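Local coordinates for uncharacterized protein (Kribbella flavida, PDB 4LMI) that is of unknown function but carries a SnoaL-like domain of the NTF2 clan and may be a ketosteroid isomerase, at residues T68-L73 against E132-G137; E90-V95 against W112-E117; N22-E27 against P62-L67. One frame throughout, in Å; residues are numbered along the deposited sequence.

The three contacts tie loops and a helix end to one mixed sheet, and their chemistry varies with their place in it. Contact 2 is buried: W112 and P113 pack on the backbone of strand 90-101 with no direct hydrogen bond between the segments, though an acidic pair, E90 and E114, meets at its margin. Contact 1, partly buried, rests on a salt bridge and a bridging water between strand 65-75 and the C-terminal tail. Contact 3, at the surface, uses the start of the same strand, where an arginine stacks on a tryptophan. Contacts 1 and 2 lie about 11 Å apart between centres, meet through F136 and P113, and both touch the second subunit; contact 3, its centre about 18 Å from each of theirs, touches no other chain of the assembly.

Contact 1: residues T68-L73 against E132-G137; sequences TVTRLL and ELDRFG
R71 sets its CG anti to its own carbonyl carbon (chi1 -57°) and then runs extended from CG to NE, which carries the guanidinium off the strand to the tail segment 132-137. D134 likewise has CG anti to its carbonyl carbon, beside the backbone N, and the two side chains cross at about a right angle. Their meeting is a two-pronged, end-on salt bridge: R71 NH1 lies 2.8 Å from D134 OD1, and R71 NH2 lies 2.8 Å from D134 OD2. Each oxygen accepts through its syn lone pair, the two planes differ by only 16°, and the NH2 bond is nearly straight at 171°, so the pairing fixes the rotation of both groups. Over one face of the guanidinium sits L133 CD1, 4.0 Å from R71 NH2. F97 of the second subunit adds a cation-pi contact, and R71 NH1 is also bonded to S82 OG.

T70 OG1, in the crowded position between backbone N and carbonyl carbon, bonds to S82 OG and donates to a water 2.6 Å away; this water gives a hydrogen to D134 OD1 at 2.8 Å. D134 OD1 is therefore held by both arginine and water, which would favour its charged form. T70 CG2 meets L133 O at 3.9 Å, while that carbonyl bonds to N84 ND2. S82 on the neighbouring strand is paired with two residues, T70 and R71, which makes a classic beta bulge on strand 65-75, here the place where the C-terminal tail lies against the sheet of an NTF2-like fold at the dimer interface.

Contact 2: residues E90-V95 against W112-E117; sequences ERLVGV and WPEAYE
In this NTF2-like sheet, strands 90-101 and 104-111 are antiparallel neighbours, and the contact forms where the chain, past the end of strand 104-111, runs on alongside strand 90-101 from G94 to L92 and then draws away. W112 brings its six-membered ring against G94, which has no side chain to keep it off: W112 CE3 lies 3.3 Å from G94 CA. The indole also packs on V83 and L85, its NE1 bonds to D110, and a buffer molecule lies about 4 Å from the side chain, perhaps marking a pocket.

V93 O is packed against carbon: P113 CD lies 3.1 Å from V93 O, and W112 CA makes a CA-H...O contact to V93 O at 3.5 Å with 143° at the hydrogen; the proline nitrogen has no hydrogen to offer. L92 and E114 run side by side in the same direction, L92 CD2 lying 3.7 Å from E114 CG. A water accepts from A115 N at 3.0 Å and bonds weakly to R91 O.

Both E90 and E114 extend beyond CG and cross at about a right angle, their carboxylates nearly coplanar (28°). E90 OE2 and E114 OE2 come within 2.7 Å, a spacing that two full negative charges would oppose; at least one carboxyl group is probably protonated, with a raised pKa.

Contact 3: residues N22-E27 against P62-L67; sequences NGRAWE and PGDWQL
One face of the R24 guanidinium lies flat on the indole of W65, the planes only 12° apart. R24 CZ stands 3.7 Å from the centroid of the six-membered ring, 6° off its normal, and R24 NH2 sits above the centre of the ring system: a stacked cation-pi pair. At the edges of the same guanidinium, two carbonyls take its N-H groups. R24 NH1 donates to N22 O at 2.8 Å and R24 NH2 to W65 O at 2.5 Å, a very short bond; both acceptors use in-plane lone pairs and lie close to the guanidinium plane. NH1 adds a weak second bond to W65 O. The bend of R24 at chi2 allows this folding back, and its positive phi belongs to the Schellman motif that ends helix 6-22.

The side chain of N22, its CG anti to the backbone N, bonds to the strand at both ends of its amide. N22 OD1 accepts from L67 N at 3.0 Å, nearly straight at 173°, although the donor stands above the carbonyl plane. N22 ND2 donates to Q66 OE1 at 2.9 Å, with the two amides almost perpendicular. In addition, N22 CB lies 3.8 Å from L67 CD1, an apolar touch.

W65 reaches the arginine from the crowded first torsion; its ring also packs on L21, L85 and L87, and a buffer molecule lies close to its side chain. D64 OD1 offers R24 NH2 a long salt bridge of 3.9 Å, well out of plane and from a poorly ordered residue. The arginine charge is therefore probably stabilised mainly by the indole face and the two carbonyl oxygens. The N22 O bond holds the guanidinium against its own helix end, while the stack, the W65 O bond and the N22 amide join that end to the strand.

Contact 1: residues T68-L73 against E132-G137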
loop_
_atom_site.group_PDB
_atom_site.type_symbol
_atom_site.label_atom_id
_atom_site.label_comp_id
_atom_site.label_asym_id
_atom_site.label_seq_id
_atom_site.Cartn_x
_atom_site.Cartn_y
_atom_site.Cartn_z
ATOM N N THR B 68 -14.206 -3.384 1.769
ATOM C CA THR B 68 -14.340 -2.667 3.028
ATOM C C THR B 68 -13.015 -1.968 3.282
ATOM O O THR B 68 -11.966 -2.615 3.320
ATOM C CB THR B 68 -14.647 -3.626 4.195
ATOM O OG1 THR B 68 -15.818 -4.386 3.888
ATOM C CG2 THR B 68 -14.877 -2.855 5.491
ATOM N N VAL B 69 -13.062 -0.648 3.435
ATOM C CA VAL B 69 -11.865 0.135 3.722
ATOM C C VAL B 69 -11.349 -0.206 5.127
ATOM O O VAL B 69 -12.120 -0.217 6.092
ATOM C CB VAL B 69 -12.138 1.649 3.595
ATOM C CG1 VAL B 69 -10.951 2.457 4.104
ATOM C CG2 VAL B 69 -12.460 2.016 2.146
ATOM N N THR B 70 -10.054 -0.501 5.229
ATOM C CA THR B 70 -9.432 -0.860 6.514
ATOM C C THR B 70 -8.479 0.216 7.029
ATOM O O THR B 70 -8.315 0.385 8.242
ATOM C CB THR B 70 -8.697 -2.213 6.439
ATOM O OG1 THR B 70 -7.846 -2.238 5.283
ATOM C CG2 THR B 70 -9.702 -3.347 6.346
ATOM N N ARG B 71 -7.844 0.929 6.101
ATOM C CA ARG B 71 -7.019 2.087 6.439
ATOM C C ARG B 71 -7.244 3.141 5.386
ATOM O O ARG B 71 -7.443 2.819 4.210
ATOM C CB ARG B 71 -5.527 1.745 6.452
ATOM C CG ARG B 71 -5.100 0.625 7.384
ATOM C CD ARG B 71 -3.609 0.378 7.221
ATOM N NE ARG B 71 -3.142 -0.798 7.947
ATOM C CZ ARG B 71 -3.288 -2.058 7.542
ATOM N NH1 ARG B 71 -3.910 -2.334 6.404
ATOM N NH2 ARG B 71 -2.809 -3.053 8.291
ATOM N N LEU B 72 -7.207 4.400 5.804
ATOM C CA LEU B 72 -7.287 5.508 4.861
ATOM C C LEU B 72 -6.390 6.649 5.328
ATOM O O LEU B 72 -6.687 7.325 6.315
ATOM C CB LEU B 72 -8.741 5.973 4.676
ATOM C CG LEU B 72 -9.078 6.814 3.432
ATOM C CD1 LEU B 72 -10.573 6.793 3.154
ATOM C CD2 LEU B 72 -8.584 8.255 3.543
ATOM N N LEU B 73 -5.283 6.852 4.617
ATOM C CA LEU B 73 -4.369 7.951 4.917
ATOM C C LEU B 73 -4.467 9.020 3.843
ATOM O O LEU B 73 -4.548 8.699 2.657
ATOM C CB LEU B 73 -2.926 7.449 5.025
ATOM C CG LEU B 73 -2.529 6.628 6.256
ATOM C CD1 LEU B 73 -3.121 5.223 6.229
ATOM C CD2 LEU B 73 -1.010 6.557 6.336
ATOM N N GLU B 132 -4.206 -8.805 12.094
ATOM C CA GLU B 132 -5.270 -8.142 12.844
ATOM C C GLU B 132 -6.379 -7.549 11.954
ATOM O O GLU B 132 -7.560 -7.841 12.156
ATOM C CB GLU B 132 -4.675 -7.071 13.761
ATOM C CG GLU B 132 -5.617 -6.578 14.848
ATOM C CD GLU B 132 -5.077 -5.375 15.598
ATOM O OE1 GLU B 132 -4.146 -4.715 15.091
ATOM O OE2 GLU B 132 -5.588 -5.083 16.699
ATOM N N LEU B 133 -5.994 -6.737 10.971
ATOM C CA LEU B 133 -6.963 -5.990 10.150
ATOM C C LEU B 133 -7.183 -6.580 8.759
ATOM O O LEU B 133 -8.265 -6.443 8.181
ATOM C CB LEU B 133 -6.524 -4.527 9.991
ATOM C CG LEU B 133 -6.314 -3.614 11.201
ATOM C CD1 LEU B 133 -5.816 -2.252 10.727
ATOM C CD2 LEU B 133 -7.585 -3.462 12.027
ATOM N N ASP B 134 -6.146 -7.223 8.229
ATOM C CA ASP B 134 -6.094 -7.610 6.822
ATOM C C ASP B 134 -6.473 -9.073 6.624
ATOM O O ASP B 134 -5.831 -9.972 7.178
ATOM C CB ASP B 134 -4.697 -7.316 6.267
ATOM C CG ASP B 134 -4.245 -5.890 6.562
ATOM O OD1 ASP B 134 -4.759 -4.952 5.910
ATOM O OD2 ASP B 134 -3.388 -5.707 7.452
ATOM N N ARG B 135 -7.510 -9.301 5.819
ATOM C CA ARG B 135 -8.137 -10.619 5.710
ATOM C C ARG B 135 -7.788 -11.373 4.427
ATOM O O ARG B 135 -8.215 -11.002 3.334
ATOM C CB ARG B 135 -9.664 -10.505 5.863
ATOM C CG ARG B 135 -10.141 -9.969 7.210
ATOM C CD ARG B 135 -10.333 -11.062 8.265
ATOM N NE ARG B 135 -9.091 -11.763 8.606
ATOM C CZ ARG B 135 -8.141 -11.294 9.417
ATOM N NH1 ARG B 135 -7.055 -12.023 9.645
ATOM N NH2 ARG B 135 -8.259 -10.100 9.998
ATOM N N PHE B 136 -6.999 -12.430 4.573
ATOM C CA PHE B 136 -6.759 -13.373 3.485
ATOM C C PHE B 136 -7.497 -14.674 3.803
ATOM O O PHE B 136 -7.633 -15.556 2.953
ATOM C CB PHE B 136 -5.258 -13.601 3.287
ATOM C CG PHE B 136 -4.512 -12.377 2.810
ATOM C CD1 PHE B 136 -3.985 -11.464 3.720
ATOM C CD2 PHE B 136 -4.333 -12.138 1.451
ATOM C CE1 PHE B 136 -3.299 -10.335 3.281
ATOM C CE2 PHE B 136 -3.649 -11.012 1.009
ATOM C CZ PHE B 136 -3.129 -10.110 1.926
ATOM N N GLY B 137 -7.984 -14.757 5.041
ATOM C CA GLY B 137 -8.811 -15.863 5.522
ATOM C C GLY B 137 -9.552 -15.466 6.788
ATOM O O GLY B 137 -9.514 -14.300 7.207
HETATM O O HOH W 1 -7.066 -4.527 4.430
#

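Contact 2: residues E90-V95 against W112-E117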
loop_
_atom_site.group_PDB
_atom_site.type_symbol
_atom_site.label_atom_id
_atom_site.label_comp_id
_atom_site.label_asym_id
_atom_site.label_seq_id
_atom_site.Cartn_x
_atom_site.Cartn_y
_atom_site.Cartn_z
ATOM N N GLU B 90 -12.641 -15.655 -3.173
ATOM C CA GLU B 90 -11.316 -15.331 -2.658
ATOM C C GLU B 90 -11.326 -14.110 -1.740
ATOM O O GLU B 90 -11.988 -13.108 -2.022
ATOM C CB GLU B 90 -10.343 -15.117 -3.822
ATOM C CG GLU B 90 -8.886 -14.986 -3.406
ATOM C CD GLU B 90 -7.929 -15.044 -4.579
ATOM O OE1 GLU B 90 -8.013 -16.002 -5.379
ATOM O OE2 GLU B 90 -7.081 -14.138 -4.691
ATOM N N ARG B 91 -10.592 -14.219 -0.634
ATOM C CA ARG B 91 -10.355 -13.098 0.270
ATOM C C ARG B 91 -9.016 -12.465 -0.104
ATOM O O ARG B 91 -7.970 -13.134 -0.100
ATOM C CB ARG B 91 -10.380 -13.560 1.730
ATOM C CG ARG B 91 -11.672 -14.263 2.134
ATOM C CD ARG B 91 -12.633 -13.331 2.853
ATOM N NE ARG B 91 -12.497 -13.436 4.306
ATOM C CZ ARG B 91 -13.115 -12.651 5.186
ATOM N NH1 ARG B 91 -13.909 -11.685 4.781
ATOM N NH2 ARG B 91 -12.919 -12.839 6.486
ATOM N N LEU B 92 -9.068 -11.178 -0.432
ATOM C CA LEU B 92 -7.934 -10.432 -0.962
ATOM C C LEU B 92 -7.741 -9.139 -0.188
ATOM O O LEU B 92 -8.637 -8.695 0.527
ATOM C CB LEU B 92 -8.200 -10.077 -2.424
ATOM C CG LEU B 92 -7.791 -11.069 -3.504
ATOM C CD1 LEU B 92 -8.948 -11.301 -4.455
ATOM C CD2 LEU B 92 -6.563 -10.563 -4.245
ATOM N N VAL B 93 -6.567 -8.535 -0.345
ATOM C CA VAL B 93 -6.318 -7.194 0.175
ATOM C C VAL B 93 -5.903 -6.295 -0.986
ATOM O O VAL B 93 -5.157 -6.709 -1.879
ATOM C CB VAL B 93 -5.268 -7.182 1.311
ATOM C CG1 VAL B 93 -4.836 -5.762 1.656
ATOM C CG2 VAL B 93 -5.824 -7.872 2.549
ATOM N N GLY B 94 -6.431 -5.080 -0.994
ATOM C CA GLY B 94 -5.995 -4.077 -1.951
ATOM C C GLY B 94 -5.312 -2.949 -1.220
ATOM O O GLY B 94 -5.694 -2.608 -0.105
ATOM N N VAL B 95 -4.275 -2.399 -1.837
ATOM C CA VAL B 95 -3.657 -1.182 -1.352
ATOM C C VAL B 95 -3.627 -0.265 -2.557
ATOM O O VAL B 95 -3.037 -0.600 -3.585
ATOM C CB VAL B 95 -2.233 -1.388 -0.803
ATOM C CG1 VAL B 95 -1.683 -0.059 -0.303
ATOM C CG2 VAL B 95 -2.220 -2.416 0.322
ATOM N N TRP B 112 -2.759 -5.485 -5.488
ATOM C CA TRP B 112 -3.607 -6.555 -4.962
ATOM C C TRP B 112 -2.770 -7.684 -4.437
ATOM O O TRP B 112 -2.635 -8.713 -5.099
ATOM C CB TRP B 112 -4.601 -7.017 -6.027
ATOM C CG TRP B 112 -5.529 -5.891 -6.393
ATOM C CD1 TRP B 112 -5.456 -5.044 -7.496
ATOM C CD2 TRP B 112 -6.667 -5.403 -5.608
ATOM N NE1 TRP B 112 -6.461 -4.107 -7.459
ATOM C CE2 TRP B 112 -7.222 -4.265 -6.353
ATOM C CE3 TRP B 112 -7.272 -5.789 -4.417
ATOM C CZ2 TRP B 112 -8.334 -3.565 -5.904
ATOM C CZ3 TRP B 112 -8.387 -5.070 -3.971
ATOM C CH2 TRP B 112 -8.904 -3.985 -4.700
ATOM N N PRO B 113 -2.172 -7.496 -3.241
ATOM C CA PRO B 113 -1.337 -8.555 -2.681
ATOM C C PRO B 113 -2.176 -9.781 -2.368
ATOM O O PRO B 113 -3.322 -9.651 -1.922
ATOM C CB PRO B 113 -0.787 -7.933 -1.391
ATOM C CG PRO B 113 -1.718 -6.810 -1.062
ATOM C CD PRO B 113 -2.175 -6.293 -2.389
ATOM N N GLU B 114 -1.609 -10.953 -2.638
ATOM C CA GLU B 114 -2.265 -12.232 -2.352
ATOM C C GLU B 114 -1.433 -13.032 -1.366
ATOM O O GLU B 114 -0.229 -12.810 -1.248
ATOM C CB GLU B 114 -2.463 -13.031 -3.642
ATOM C CG GLU B 114 -3.364 -12.324 -4.638
ATOM C CD GLU B 114 -3.641 -13.134 -5.880
ATOM O OE1 GLU B 114 -2.719 -13.297 -6.702
ATOM O OE2 GLU B 114 -4.791 -13.589 -6.040
ATOM N N ALA B 115 -2.078 -13.959 -0.660
ATOM C CA ALA B 115 -1.377 -14.836 0.281
ATOM C C ALA B 115 -0.260 -15.600 -0.429
ATOM O O ALA B 115 -0.375 -15.915 -1.610
ATOM C CB ALA B 115 -2.354 -15.802 0.939
ATOM N N TYR B 116 0.835 -15.855 0.281
ATOM C CA TYR B 116 1.917 -16.704 -0.231
ATOM C C TYR B 116 2.624 -17.397 0.925
ATOM O O TYR B 116 2.515 -16.960 2.074
ATOM C CB TYR B 116 2.914 -15.918 -1.111
ATOM C CG TYR B 116 3.745 -14.855 -0.403
ATOM C CD1 TYR B 116 4.984 -15.168 0.168
ATOM C CD2 TYR B 116 3.308 -13.532 -0.334
ATOM C CE1 TYR B 116 5.752 -14.199 0.804
ATOM C CE2 TYR B 116 4.070 -12.554 0.299
ATOM C CZ TYR B 116 5.287 -12.893 0.869
ATOM O OH TYR B 116 6.040 -11.924 1.501
ATOM N N GLU B 117 3.327 -18.485 0.623
ATOM C CA GLU B 117 4.107 -19.195 1.632
ATOM C C GLU B 117 5.411 -18.462 1.924
ATOM O O GLU B 117 6.155 -18.128 1.001
ATOM C CB GLU B 117 4.384 -20.641 1.207
ATOM C CG GLU B 117 3.258 -21.608 1.537
ATOM C CD GLU B 117 2.936 -21.661 3.022
ATOM O OE1 GLU B 117 3.875 -21.765 3.844
ATOM O OE2 GLU B 117 1.739 -21.603 3.369
HETATM O O HOH W 2 -4.981 -14.177 -1.207
#

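Contact 3: residues N22-E27 against P62-L67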
loop_
_atom_site.group_PDB
_atom_site.type_symbol
_atom_site.label_atom_id
_atom_site.label_comp_id
_atom_site.label_asym_id
_atom_site.label_seq_id
_atom_site.Cartn_x
_atom_site.Cartn_y
_atom_site.Cartn_z
ATOM N N ASN B 22 -17.720 0.857 -4.390
ATOM C CA ASN B 22 -18.330 -0.316 -3.774
ATOM C C ASN B 22 -19.839 -0.359 -4.007
ATOM O O ASN B 22 -20.423 -1.429 -4.164
ATOM C CB ASN B 22 -18.019 -0.386 -2.283
ATOM C CG ASN B 22 -18.433 -1.705 -1.675
ATOM O OD1 ASN B 22 -18.034 -2.774 -2.148
ATOM N ND2 ASN B 22 -19.249 -1.641 -0.631
ATOM N N GLY B 23 -20.455 0.818 -4.049
ATOM C CA GLY B 23 -21.880 0.932 -4.307
ATOM C C GLY B 23 -22.247 0.843 -5.773
ATOM O O GLY B 23 -23.425 0.890 -6.107
ATOM N N ARG B 24 -21.248 0.707 -6.652
ATOM C CA ARG B 24 -21.471 0.712 -8.108
ATOM C C ARG B 24 -22.330 1.912 -8.512
ATOM O O ARG B 24 -23.212 1.806 -9.369
ATOM C CB ARG B 24 -22.121 -0.602 -8.593
ATOM C CG ARG B 24 -21.218 -1.826 -8.592
ATOM C CD ARG B 24 -21.247 -2.541 -7.256
ATOM N NE ARG B 24 -20.754 -3.913 -7.359
ATOM C CZ ARG B 24 -20.257 -4.617 -6.344
ATOM N NH1 ARG B 24 -20.167 -4.084 -5.127
ATOM N NH2 ARG B 24 -19.839 -5.859 -6.549
ATOM N N ALA B 25 -22.070 3.048 -7.871
ATOM C CA ALA B 25 -22.828 4.269 -8.111
ATOM C C ALA B 25 -22.131 5.024 -9.233
ATOM O O ALA B 25 -21.377 5.970 -8.993
ATOM C CB ALA B 25 -22.900 5.102 -6.838
ATOM N N TRP B 26 -22.381 4.587 -10.466
ATOM C CA TRP B 26 -21.513 4.947 -11.593
ATOM C C TRP B 26 -21.484 6.397 -11.952
ATOM O O TRP B 26 -20.421 6.918 -12.289
ATOM C CB TRP B 26 -21.803 4.085 -12.819
ATOM C CG TRP B 26 -21.565 2.613 -12.568
ATOM C CD1 TRP B 26 -22.448 1.559 -12.789
ATOM C CD2 TRP B 26 -20.354 1.984 -12.011
ATOM N NE1 TRP B 26 -21.882 0.364 -12.429
ATOM C CE2 TRP B 26 -20.630 0.546 -11.956
ATOM C CE3 TRP B 26 -19.115 2.453 -11.576
ATOM C CZ2 TRP B 26 -19.694 -0.364 -11.487
ATOM C CZ3 TRP B 26 -18.182 1.522 -11.097
ATOM C CH2 TRP B 26 -18.469 0.148 -11.055
ATOM N N GLU B 27 -22.635 7.068 -11.894
ATOM C CA GLU B 27 -22.667 8.501 -12.195
ATOM C C GLU B 27 -21.838 9.294 -11.179
ATOM O O GLU B 27 -21.047 10.154 -11.558
ATOM C CB GLU B 27 -24.099 9.034 -12.268
ATOM C CG GLU B 27 -24.189 10.435 -12.868
ATOM C CD GLU B 27 -25.588 11.024 -12.826
ATOM O OE1 GLU B 27 -26.491 10.410 -12.215
ATOM O OE2 GLU B 27 -25.784 12.114 -13.406
ATOM N N PRO B 62 -16.501 -8.655 -14.131
ATOM C CA PRO B 62 -17.374 -9.796 -13.835
ATOM C C PRO B 62 -17.372 -10.220 -12.366
ATOM O O PRO B 62 -16.447 -9.893 -11.629
ATOM C CB PRO B 62 -16.798 -10.910 -14.714
ATOM C CG PRO B 62 -15.360 -10.570 -14.864
ATOM C CD PRO B 62 -15.259 -9.069 -14.815
ATOM N N GLY B 63 -18.412 -10.944 -11.954
ATOM C CA GLY B 63 -18.488 -11.497 -10.600
ATOM C C GLY B 63 -19.034 -10.538 -9.560
ATOM O O GLY B 63 -19.271 -9.360 -9.845
ATOM N N ASP B 64 -19.220 -11.052 -8.345
ATOM C CA ASP B 64 -19.842 -10.306 -7.256
ATOM C C ASP B 64 -18.827 -10.018 -6.150
ATOM O O ASP B 64 -18.615 -10.840 -5.250
ATOM C CB ASP B 64 -21.052 -11.076 -6.708
ATOM C CG ASP B 64 -21.764 -10.339 -5.583
ATOM O OD1 ASP B 64 -21.876 -9.093 -5.642
ATOM O OD2 ASP B 64 -22.222 -11.014 -4.637
ATOM N N TRP B 65 -18.198 -8.848 -6.234
ATOM C CA TRP B 65 -17.138 -8.454 -5.309
ATOM C C TRP B 65 -17.603 -7.434 -4.310
ATOM O O TRP B 65 -18.589 -6.730 -4.533
ATOM C CB TRP B 65 -15.934 -7.920 -6.082
ATOM C CG TRP B 65 -16.302 -6.804 -7.024
ATOM C CD1 TRP B 65 -16.610 -6.901 -8.379
ATOM C CD2 TRP B 65 -16.437 -5.376 -6.702
ATOM N NE1 TRP B 65 -16.908 -5.668 -8.901
ATOM C CE2 TRP B 65 -16.825 -4.711 -7.948
ATOM C CE3 TRP B 65 -16.285 -4.612 -5.548
ATOM C CZ2 TRP B 65 -17.043 -3.343 -8.014
ATOM C CZ3 TRP B 65 -16.503 -3.232 -5.629
ATOM C CH2 TRP B 65 -16.873 -2.617 -6.832
ATOM N N GLN B 66 -16.881 -7.342 -3.198
ATOM C CA GLN B 66 -17.223 -6.428 -2.120
ATOM C C GLN B 66 -15.941 -5.926 -1.476
ATOM O O GLN B 66 -15.006 -6.698 -1.264
ATOM C CB GLN B 66 -18.086 -7.153 -1.080
ATOM C CG GLN B 66 -18.708 -6.259 -0.017
ATOM C CD GLN B 66 -19.895 -5.455 -0.525
ATOM O OE1 GLN B 66 -20.153 -4.350 -0.047
ATOM N NE2 GLN B 66 -20.624 -6.005 -1.493
ATOM N N LEU B 67 -15.890 -4.632 -1.175
ATOM C CA LEU B 67 -14.737 -4.077 -0.472
ATOM C C LEU B 67 -15.129 -3.364 0.815
ATOM O O LEU B 67 -16.239 -2.845 0.945
ATOM C CB LEU B 67 -13.894 -3.172 -1.388
ATOM C CG LEU B 67 -14.499 -1.948 -2.072
ATOM C CD1 LEU B 67 -14.414 -0.723 -1.172
ATOM C CD2 LEU B 67 -13.768 -1.684 -3.381
#